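Local atomic coordinates of acetyl-CoA acetyltransferase (Mycobacterium smegmatis, PDB entry 4EGV), a protein that is a monomeric thiolase-like protein that probably has acyltransferase activity, though its exact reaction is uncertain. Residues 20-25 / 386-391; 68-73 / 123-128; 276-279 / 285-288; 278-283 / 293-298. All coordinates share one frame; numbering follows the deposited sequence.

Contact 1: 20-25 / 386-391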
loop_
_atom_site.group_PDB
_atom_site.type_symbol
_atom_site.label_atom_id
_atom_site.label_comp_id
_atom_site.label_asym_id
_atom_site.label_seq_id
_atom_site.Cartn_x
_atom_site.Cartn_y
_atom_site.Cartn_z
ATOM N N PRO A 20 8.871 15.335 17.053
ATOM C CA PRO A 20 7.476 15.051 16.771
ATOM C C PRO A 20 6.972 13.751 17.386
ATOM O O PRO A 20 7.631 12.705 17.338
ATOM C CB PRO A 20 7.451 14.962 15.261
ATOM C CG PRO A 20 8.762 14.448 14.902
ATOM C CD PRO A 20 9.725 15.002 15.893
ATOM N N VAL A 21 5.803 13.839 17.994
ATOM C CA VAL A 21 5.117 12.676 18.503
ATOM C C VAL A 21 3.686 12.592 17.954
ATOM O O VAL A 21 2.995 13.615 17.802
ATOM C CB VAL A 21 5.147 12.628 20.064
ATOM C CG1 VAL A 21 6.474 12.131 20.536
ATOM C CG2 VAL A 21 4.827 13.980 20.683
ATOM N N ILE A 22 3.253 11.376 17.643
ATOM C CA ILE A 22 1.821 11.138 17.445
ATOM C C ILE A 22 1.082 11.064 18.789
ATOM O O ILE A 22 1.444 10.226 19.641
ATOM C CB ILE A 22 1.536 9.921 16.573
ATOM C CG1 ILE A 22 2.083 10.179 15.186
ATOM C CG2 ILE A 22 0.036 9.634 16.518
ATOM C CD1 ILE A 22 1.825 9.066 14.227
ATOM N N VAL A 23 0.109 11.979 18.976
ATOM C CA VAL A 23 -0.613 12.091 20.251
ATOM C C VAL A 23 -2.049 11.594 20.270
ATOM O O VAL A 23 -2.523 11.166 21.321
ATOM C CB VAL A 23 -0.514 13.452 20.931
ATOM C CG1 VAL A 23 0.920 13.773 21.160
ATOM C CG2 VAL A 23 -1.220 14.519 20.135
ATOM N N GLY A 24 -2.715 11.615 19.111
ATOM C CA GLY A 24 -4.086 11.185 19.023
ATOM C C GLY A 24 -4.351 10.484 17.725
ATOM O O GLY A 24 -3.917 10.939 16.674
ATOM N N VAL A 25 -5.062 9.367 17.792
ATOM C CA VAL A 25 -5.427 8.624 16.584
ATOM C C VAL A 25 -6.948 8.405 16.565
ATOM O O VAL A 25 -7.601 8.282 17.610
ATOM C CB VAL A 25 -4.605 7.278 16.425
ATOM C CG1 VAL A 25 -3.149 7.561 16.255
ATOM C CG2 VAL A 25 -4.807 6.328 17.554
ATOM N N HIS A 386 -5.393 3.713 8.910
ATOM C CA HIS A 386 -5.901 2.747 9.844
ATOM C C HIS A 386 -4.773 1.859 10.455
ATOM O O HIS A 386 -4.784 1.566 11.632
ATOM C CB HIS A 386 -6.981 1.915 9.138
ATOM C CG HIS A 386 -8.192 2.718 8.781
ATOM N ND1 HIS A 386 -9.158 3.044 9.707
ATOM C CD2 HIS A 386 -8.569 3.297 7.615
ATOM C CE1 HIS A 386 -10.090 3.767 9.125
ATOM N NE2 HIS A 386 -9.759 3.929 7.857
ATOM N N GLY A 387 -3.832 1.455 9.606
ATOM C CA GLY A 387 -2.595 0.813 9.988
ATOM C C GLY A 387 -1.796 1.576 11.023
ATOM O O GLY A 387 -1.449 1.029 12.064
ATOM N N ILE A 388 -1.526 2.841 10.725
ATOM C CA ILE A 388 -0.874 3.745 11.648
ATOM C C ILE A 388 -1.629 3.883 12.968
ATOM O O ILE A 388 -1.022 3.866 14.045
ATOM C CB ILE A 388 -0.598 5.122 11.009
ATOM C CG1 ILE A 388 0.283 4.941 9.778
ATOM C CG2 ILE A 388 0.047 6.068 11.985
ATOM C CD1 ILE A 388 0.503 6.182 8.908
ATOM N N ALA A 389 -2.940 4.037 12.898
ATOM C CA ALA A 389 -3.724 4.136 14.108
ATOM C C ALA A 389 -3.593 2.857 14.952
ATOM O O ALA A 389 -3.344 2.950 16.126
ATOM C CB ALA A 389 -5.163 4.500 13.822
ATOM N N GLU A 390 -3.704 1.689 14.340
ATOM C CA GLU A 390 -3.573 0.428 15.056
ATOM C C GLU A 390 -2.170 0.216 15.643
ATOM O O GLU A 390 -2.047 -0.271 16.769
ATOM C CB GLU A 390 -3.956 -0.790 14.201
ATOM C CG GLU A 390 -5.417 -1.027 13.956
ATOM C CD GLU A 390 -6.337 -0.895 15.177
ATOM O OE1 GLU A 390 -5.872 -0.964 16.348
ATOM O OE2 GLU A 390 -7.565 -0.719 14.942
ATOM N N ALA A 391 -1.144 0.561 14.856
ATOM C CA ALA A 391 0.253 0.610 15.302
ATOM C C ALA A 391 0.450 1.444 16.519
ATOM O O ALA A 391 1.065 0.995 17.451
ATOM C CB ALA A 391 1.162 1.104 14.219
#
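Val25 of strand 20-29 packs against Ala389 of helix 383-397, and Ile22 reaches Ile388 one residue earlier on the helix. The side chain of Val25 can be followed outward. Its CB meets CB of Ala389 at 3.8 Å. The CG1 branch lies anti to the carbonyl carbon, beside the backbone N (chi1 -64°), and comes to 4.1 Å from the CA of Ala389. The other branch, CG2, reaches the backbone O of Ala389 at 3.9 Å. Within 386-391, Val25 touches Ala389 alone. The small methyl of Ala389 lets the backbones come close, with the CA atoms of Val25 and Ala389 5.4 Å apart. Ile22 makes the second touch with its tip. Its CD1 is 4.1 Å from CG2 of Ile388, and these two side chains cross at about a right angle.

Ile22 and Val25 are three positions apart, yet both point toward the helix. A classic beta bulge accounts for this: Val23 and Gly24 both face Leu276 on the neighbouring strand. The backbone N of Val25 is hydrogen-bonded to OD2 of Asp56. In the thiolase fold this is a helix of the C-terminal half packing on a sheet strand of the N-terminal half. Val392, one turn further on, continues the row against Ile22 and Val25. Residues 20-25 and 386-391 meet through apolar groups only. The polar tie between this helix and strand comes from ND1 of His386, hydrogen-bonded to NE2 of Gln27.

Contact 2: 68-73 / 123-128; sequences IDTVAG and TEFGGK
The ring of Phe125, on helix 117-130, meets Thr70 and Ala72 of strand 70-73. The helix belongs to a beta-alpha-beta crossover of the thiolase fold. It joins strand 107-110 to the parallel strand 136-143, and strand 70-73 lies between those two in the sheet. The packed side is apolar and buried. CG2 of Thr70 is 4.1 Å from CE1 of Phe125 and equally near CZ. It is set anti to the backbone N (chi1 -47° for OG1), which turns the methyl to the ring and OG1 to Asn134, its hydrogen-bond partner. CB of Ala72 is 3.9 Å from CE2 of Phe125. Both methyls approach the ring obliquely. Val71, between them, points away from the helix and touches Phe140. Phe125 also reaches Val137, so the ring bridges two adjacent strands.

The outer side is looser and polar. Glu124 is partly exposed and Lys128, one turn later, is exposed. They form a salt bridge along the helix, but the hydrogen bond in it is weak, with NZ of Lys128 3.4 Å from OE2 of Glu124. That same OE2 sits 3.6 Å above one face of the Phe125 ring, offset toward its rim.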
loop_
_atom_site.group_PDB
_atom_site.type_symbol
_atom_site.label_atom_id
_atom_site.label_comp_id
_atom_site.label_asym_id
_atom_site.label_seq_id
_atom_site.Cartn_x
_atom_site.Cartn_y
_atom_site.Cartn_z
ATOM N N ILE A 68 -4.051 23.792 16.211
ATOM C CA ILE A 68 -3.692 23.193 14.921
ATOM C C ILE A 68 -3.319 24.250 13.849
ATOM O O ILE A 68 -4.128 25.104 13.495
ATOM C CB ILE A 68 -4.806 22.238 14.359
ATOM C CG1 ILE A 68 -5.013 21.044 15.270
ATOM C CG2 ILE A 68 -4.456 21.744 12.963
ATOM C CD1 ILE A 68 -6.313 20.312 15.047
ATOM N N ASP A 69 -2.099 24.153 13.337
ATOM C CA ASP A 69 -1.620 25.063 12.340
ATOM C C ASP A 69 -1.654 24.505 10.897
ATOM O O ASP A 69 -1.662 25.281 9.924
ATOM C CB ASP A 69 -0.250 25.674 12.731
ATOM C CG ASP A 69 0.874 24.607 13.013
ATOM O OD1 ASP A 69 1.323 23.848 12.109
ATOM O OD2 ASP A 69 1.356 24.562 14.169
ATOM N N THR A 70 -1.687 23.174 10.753
ATOM C CA THR A 70 -1.812 22.559 9.437
ATOM C C THR A 70 -2.742 21.380 9.457
ATOM O O THR A 70 -2.675 20.569 10.363
ATOM C CB THR A 70 -0.474 22.074 8.899
ATOM O OG1 THR A 70 0.478 23.109 9.085
ATOM C CG2 THR A 70 -0.584 21.756 7.415
ATOM N N VAL A 71 -3.609 21.325 8.447
ATOM C CA VAL A 71 -4.388 20.146 8.138
ATOM C C VAL A 71 -4.009 19.596 6.775
ATOM O O VAL A 71 -3.733 20.325 5.825
ATOM C CB VAL A 71 -5.912 20.339 8.230
ATOM C CG1 VAL A 71 -6.284 20.728 9.610
ATOM C CG2 VAL A 71 -6.406 21.355 7.258
ATOM N N ALA A 72 -3.973 18.286 6.691
ATOM C CA ALA A 72 -3.642 17.663 5.482
ATOM C C ALA A 72 -4.644 16.534 5.322
ATOM O O ALA A 72 -4.934 15.797 6.262
ATOM C CB ALA A 72 -2.199 17.167 5.532
ATOM N N GLY A 73 -5.215 16.432 4.136
ATOM C CA GLY A 73 -6.110 15.343 3.799
ATOM C C GLY A 73 -5.628 14.491 2.644
ATOM O O GLY A 73 -4.971 14.958 1.697
ATOM N N THR A 123 5.485 11.030 7.687
ATOM C CA THR A 123 6.906 11.288 7.607
ATOM C C THR A 123 7.254 12.758 7.247
ATOM O O THR A 123 8.099 13.373 7.892
ATOM C CB THR A 123 7.587 10.303 6.654
ATOM O OG1 THR A 123 7.304 8.963 7.073
ATOM C CG2 THR A 123 9.107 10.550 6.554
ATOM N N GLU A 124 6.626 13.293 6.215
ATOM C CA GLU A 124 6.804 14.682 5.847
ATOM C C GLU A 124 6.459 15.694 6.975
ATOM O O GLU A 124 7.207 16.636 7.193
ATOM C CB GLU A 124 5.995 14.965 4.578
ATOM C CG GLU A 124 6.197 16.315 3.918
ATOM C CD GLU A 124 4.907 16.843 3.317
ATOM O OE1 GLU A 124 4.221 16.106 2.591
ATOM O OE2 GLU A 124 4.561 17.994 3.595
ATOM N N PHE A 125 5.368 15.499 7.710
ATOM C CA PHE A 125 5.099 16.413 8.815
ATOM C C PHE A 125 5.889 16.171 10.046
ATOM O O PHE A 125 6.092 17.066 10.799
ATOM C CB PHE A 125 3.599 16.664 9.078
ATOM C CG PHE A 125 2.963 17.486 7.986
ATOM C CD1 PHE A 125 3.312 18.828 7.835
ATOM C CD2 PHE A 125 2.119 16.898 7.038
ATOM C CE1 PHE A 125 2.799 19.583 6.774
ATOM C CE2 PHE A 125 1.623 17.631 5.975
ATOM C CZ PHE A 125 1.957 18.980 5.834
ATOM N N GLY A 126 6.376 14.964 10.231
ATOM C CA GLY A 126 7.382 14.671 11.243
ATOM C C GLY A 126 8.627 15.500 11.038
ATOM O O GLY A 126 9.085 16.165 11.949
ATOM N N GLY A 127 9.167 15.443 9.826
ATOM C CA GLY A 127 10.328 16.238 9.411
ATOM C C GLY A 127 10.174 17.734 9.554
ATOM O O GLY A 127 11.119 18.395 9.887
ATOM N N LYS A 128 8.975 18.245 9.300
ATOM C CA LYS A 128 8.720 19.672 9.347
ATOM C C LYS A 128 8.479 20.132 10.750
ATOM O O LYS A 128 8.736 21.289 11.065
ATOM C CB LYS A 128 7.540 20.058 8.460
ATOM C CG LYS A 128 7.863 20.075 6.975
ATOM C CD LYS A 128 6.634 20.344 6.135
ATOM C CE LYS A 128 7.007 20.349 4.673
ATOM N NZ LYS A 128 5.954 21.076 3.929
#

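Contact 3: 276-279 / 285-288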
loop_
_atom_site.group_PDB
_atom_site.type_symbol
_atom_site.label_atom_id
_atom_site.label_comp_id
_atom_site.label_asym_id
_atom_site.label_seq_id
_atom_site.Cartn_x
_atom_site.Cartn_y
_atom_site.Cartn_z
ATOM N N LEU A 276 -3.205 12.831 14.894
ATOM C CA LEU A 276 -2.803 14.069 15.479
ATOM C C LEU A 276 -1.360 14.005 15.942
ATOM O O LEU A 276 -0.995 13.162 16.707
ATOM C CB LEU A 276 -3.742 14.394 16.627
ATOM C CG LEU A 276 -3.665 15.716 17.399
ATOM C CD1 LEU A 276 -3.810 17.016 16.528
ATOM C CD2 LEU A 276 -4.678 15.620 18.522
HETATM N N MSE A 277 -0.552 14.934 15.464
HETATM C CA MSE A 277 0.880 14.921 15.643
HETATM C C MSE A 277 1.357 16.281 16.085
HETATM O O MSE A 277 0.795 17.298 15.704
HETATM C CB MSE A 277 1.503 14.603 14.319
HETATM C CG MSE A 277 2.960 14.172 14.376
HETATM SE SE MSE A 277 3.675 13.761 12.554
HETATM C CE MSE A 277 2.042 13.032 11.785
HETATM N N MSE A 278 2.418 16.297 16.872
HETATM C CA MSE A 278 2.861 17.504 17.568
HETATM C C MSE A 278 4.342 17.433 17.904
HETATM O O MSE A 278 4.920 16.367 17.946
HETATM C CB MSE A 278 2.140 17.604 18.913
HETATM C CG MSE A 278 0.958 18.476 19.015
HETATM SE SE MSE A 278 0.083 18.234 20.780
HETATM C CE MSE A 278 1.302 16.912 21.431
ATOM N N SER A 279 4.925 18.586 18.206
ATOM C CA SER A 279 6.199 18.660 18.875
ATOM C C SER A 279 5.969 18.300 20.316
ATOM O O SER A 279 4.944 18.591 20.876
ATOM C CB SER A 279 6.807 20.053 18.745
ATOM O OG SER A 279 5.985 21.042 19.294
ATOM N N LYS A 285 2.731 21.791 26.655
ATOM C CA LYS A 285 1.961 23.046 26.711
ATOM C C LYS A 285 0.460 22.847 26.783
ATOM O O LYS A 285 -0.207 23.494 27.540
ATOM C CB LYS A 285 2.312 23.917 25.503
ATOM C CG LYS A 285 2.176 25.418 25.715
ATOM C CD LYS A 285 3.436 26.173 25.178
ATOM C CE LYS A 285 3.586 26.184 23.627
ATOM N NZ LYS A 285 2.687 27.195 23.006
ATOM N N LEU A 286 0.022 21.853 26.050
ATOM C CA LEU A 286 -1.351 21.499 25.839
ATOM C C LEU A 286 -1.872 20.460 26.793
ATOM O O LEU A 286 -3.045 20.249 26.854
ATOM C CB LEU A 286 -1.495 20.973 24.433
ATOM C CG LEU A 286 -1.623 21.996 23.333
ATOM C CD1 LEU A 286 -2.264 21.332 22.237
ATOM C CD2 LEU A 286 -2.443 23.148 23.737
ATOM N N GLY A 287 -1.020 19.791 27.534
ATOM C CA GLY A 287 -1.507 19.022 28.650
ATOM C C GLY A 287 -1.831 17.592 28.382
ATOM O O GLY A 287 -2.596 16.982 29.056
ATOM N N VAL A 288 -1.164 17.094 27.383
ATOM C CA VAL A 288 -1.199 15.736 26.799
ATOM C C VAL A 288 -0.370 14.740 27.570
ATOM O O VAL A 288 0.842 14.794 27.511
ATOM C CB VAL A 288 -0.710 15.711 25.330
ATOM C CG1 VAL A 288 -0.713 14.302 24.777
ATOM C CG2 VAL A 288 -1.569 16.615 24.469
#
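Met278 is the residue of 276-279 that touches Leu286 and Val288. The strand begins with Leu276, whose side chain takes no part across the contact and packs instead on Val23, Val136 and Cys57. Its backbone bonds Val23 and Gly24 of strand 20-29. Met277 comes next. It lies against Ile139 of the sheet and against Ala122 and Ile129 of helix 117-130. Met277 and Met278 are both selenomethionines in this crystal.

Met278 points toward the second segment. Its SE lies 4.2 Å from CD1 of Leu286, and the two side chains meet at a slant. The chain then bends at chi3, and CE is 4.2 Å from CG2 of Val288. The exact place of CE is doubtful in this model, and so is the detail of this second touch. With CG1 of Val288 anti to the backbone N (chi1 178°), CG2 stands anti to the carbonyl carbon and is the branch turned to Met278. Val288 also touches Val23 and Ala59.

The two segments are the ends of a strand-helix unit of the thiolase fold, in which strand 271-279 passes directly into the short helix 280-286. Gly287 ends that helix with a Schellman motif. Its positive phi of 92° is a conformation that glycine takes readily. The chain thereby turns back, and Leu286 and Val288 both face Met278.

Ser279 closes the strand at the N-cap position of the helix; its side chain touches Ile129 and Asp135.

Contact 4: 278-283 / 293-298; sequences MSVESA and WVYLRG
The indole of Trp293 meets Val280 and Ala283 from the start of helix 280-286; the phenol of Tyr295 meets only Val280 across this contact. CB of Ala283 lies over the rim of the indole, coming in obliquely, 3.5 Å from CZ2 of Trp293. At the edge of the indole, in its plane, lies OH of Tyr295. Val280 comes in obliquely at the six-membered ring, with CG2 3.6 Å from CZ3 of Trp293. Its other branch also counts, with CG1 4.0 Å from the same CZ3. The side chains of Val280 and Trp293 cross at about a right angle. CG2 of Val280 further reaches the Tyr295 end, 4.1 Å from OH, again obliquely. One valine methyl thus sits between two aromatic groups.

Trp293 has its CG anti to the carbonyl carbon, beside the backbone N (chi1 -53°), which sends the indole toward the helix. NE1 is hydrogen-bonded to the backbone O of Val288, so the buried indole N-H is satisfied and the turn of the ring is fixed.

The helix start is held separately. OG of Ser279 accepts a capping bond from the backbone N of Ser282 at 3.2 Å, with an N-H...O angle of 157°. OG of Ser282 donates to the same OG of Ser279 at 3.1 Å.

No hydrogen bond joins 278-283 to 293-298 directly. In the sheet, strand 20-29 runs between strands 271-279 and 294-303. Its Val21 touches Val280, Trp293 and Tyr295, so the contact closes over the end of that central strand.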
loop_
_atom_site.group_PDB
_atom_site.type_symbol
_atom_site.label_atom_id
_atom_site.label_comp_id
_atom_site.label_asym_id
_atom_site.label_seq_id
_atom_site.Cartn_x
_atom_site.Cartn_y
_atom_site.Cartn_z
HETATM N N MSE A 278 2.418 16.297 16.872
HETATM C CA MSE A 278 2.861 17.504 17.568
HETATM C C MSE A 278 4.342 17.433 17.904
HETATM O O MSE A 278 4.920 16.367 17.946
HETATM C CB MSE A 278 2.140 17.604 18.913
HETATM C CG MSE A 278 0.958 18.476 19.015
HETATM SE SE MSE A 278 0.083 18.234 20.780
HETATM C CE MSE A 278 1.302 16.912 21.431
ATOM N N SER A 279 4.925 18.586 18.206
ATOM C CA SER A 279 6.199 18.660 18.875
ATOM C C SER A 279 5.969 18.300 20.316
ATOM O O SER A 279 4.944 18.591 20.876
ATOM C CB SER A 279 6.807 20.053 18.745
ATOM O OG SER A 279 5.985 21.042 19.294
ATOM N N VAL A 280 6.936 17.642 20.908
ATOM C CA VAL A 280 6.944 17.334 22.329
ATOM C C VAL A 280 6.695 18.588 23.222
ATOM O O VAL A 280 6.046 18.512 24.260
ATOM C CB VAL A 280 8.248 16.511 22.615
ATOM C CG1 VAL A 280 8.941 16.830 23.916
ATOM C CG2 VAL A 280 7.992 15.036 22.413
ATOM N N GLU A 281 7.179 19.735 22.775
ATOM C CA GLU A 281 6.917 21.011 23.390
ATOM C C GLU A 281 5.455 21.417 23.349
ATOM O O GLU A 281 4.916 21.909 24.323
ATOM C CB GLU A 281 7.742 22.071 22.702
ATOM C CG GLU A 281 7.622 23.462 23.298
ATOM C CD GLU A 281 8.338 24.529 22.461
ATOM O OE1 GLU A 281 8.685 24.294 21.265
ATOM O OE2 GLU A 281 8.569 25.617 23.008
ATOM N N SER A 282 4.805 21.231 22.218
ATOM C CA SER A 282 3.359 21.436 22.163
ATOM C C SER A 282 2.558 20.431 22.995
ATOM O O SER A 282 1.532 20.765 23.561
ATOM C CB SER A 282 2.864 21.429 20.730
ATOM O OG SER A 282 3.378 22.508 20.010
ATOM N N ALA A 283 3.047 19.210 23.097
ATOM C CA ALA A 283 2.395 18.203 23.913
ATOM C C ALA A 283 2.378 18.542 25.399
ATOM O O ALA A 283 1.422 18.257 26.078
ATOM C CB ALA A 283 3.014 16.858 23.676
ATOM N N TRP A 293 2.154 9.581 24.031
ATOM C CA TRP A 293 3.140 9.901 23.016
ATOM C C TRP A 293 3.777 8.669 22.359
ATOM O O TRP A 293 4.286 7.765 23.028
ATOM C CB TRP A 293 4.261 10.737 23.600
ATOM C CG TRP A 293 3.868 11.919 24.314
ATOM C CD1 TRP A 293 2.616 12.333 24.575
ATOM C CD2 TRP A 293 4.747 12.873 24.911
ATOM N NE1 TRP A 293 2.641 13.494 25.300
ATOM C CE2 TRP A 293 3.940 13.848 25.524
ATOM C CE3 TRP A 293 6.142 13.008 24.975
ATOM C CZ2 TRP A 293 4.473 14.936 26.206
ATOM C CZ3 TRP A 293 6.669 14.081 25.638
ATOM C CH2 TRP A 293 5.834 15.045 26.239
ATOM N N VAL A 294 3.767 8.686 21.033
ATOM C CA VAL A 294 4.451 7.714 20.199
ATOM C C VAL A 294 5.393 8.438 19.213
ATOM O O VAL A 294 5.030 9.400 18.559
ATOM C CB VAL A 294 3.422 6.836 19.482
ATOM C CG1 VAL A 294 4.068 5.792 18.699
ATOM C CG2 VAL A 294 2.513 6.214 20.494
ATOM N N TYR A 295 6.621 7.959 19.122
ATOM C CA TYR A 295 7.636 8.505 18.205
ATOM C C TYR A 295 7.669 7.796 16.857
ATOM O O TYR A 295 7.486 6.614 16.747
ATOM C CB TYR A 295 9.027 8.461 18.863
ATOM C CG TYR A 295 9.059 9.178 20.171
ATOM C CD1 TYR A 295 9.598 10.439 20.248
ATOM C CD2 TYR A 295 8.502 8.615 21.320
ATOM C CE1 TYR A 295 9.621 11.143 21.427
ATOM C CE2 TYR A 295 8.499 9.303 22.491
ATOM C CZ TYR A 295 9.076 10.588 22.550
ATOM O OH TYR A 295 9.104 11.323 23.725
ATOM N N LEU A 296 7.874 8.561 15.815
ATOM C CA LEU A 296 8.133 7.986 14.532
ATOM C C LEU A 296 9.656 7.770 14.441
ATOM O O LEU A 296 10.410 8.635 14.046
ATOM C CB LEU A 296 7.565 8.888 13.436
ATOM C CG LEU A 296 7.812 8.486 11.985
ATOM C CD1 LEU A 296 7.440 7.060 11.691
ATOM C CD2 LEU A 296 7.073 9.443 11.082
ATOM N N ARG A 297 10.088 6.595 14.841
ATOM C CA ARG A 297 11.489 6.312 14.968
ATOM C C ARG A 297 12.183 6.071 13.649
ATOM O O ARG A 297 13.251 6.583 13.430
ATOM C CB ARG A 297 11.737 5.173 15.949
ATOM C CG ARG A 297 11.469 5.560 17.396
ATOM C CD ARG A 297 12.587 6.442 17.991
ATOM N NE ARG A 297 13.900 5.790 18.035
ATOM C CZ ARG A 297 14.333 5.001 19.022
ATOM N NH1 ARG A 297 13.588 4.743 20.080
ATOM N NH2 ARG A 297 15.527 4.451 18.954
ATOM N N GLY A 298 11.560 5.325 12.757
ATOM C CA GLY A 298 12.127 5.142 11.438
ATOM C C GLY A 298 11.191 5.493 10.325
ATOM O O GLY A 298 9.983 5.482 10.474
#

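Overall arrangement
All four contacts reach one continuous mixed sheet, in which strand 20-29 of the N-terminal half pairs with strand 294-303 of the C-terminal half. Strand 20-29 also borders strand 271-279. Contacts 3 and 4 are closest, with centres about 8 Å apart. They share Met278 and Ser279, with probable hydrogen bonds of Val288 N with Ala283 O and of Trp293 NE1 with Val288 O. Contact 1 lies about 10 Å from contact 4 and about 13 Å from contacts 2 and 3. Along the chain, contact 1 spans the other three; contact 2 closes before 3 and 4 open. Contact 1 ties the chain start to a late helix, while the others join parts closer in sequence.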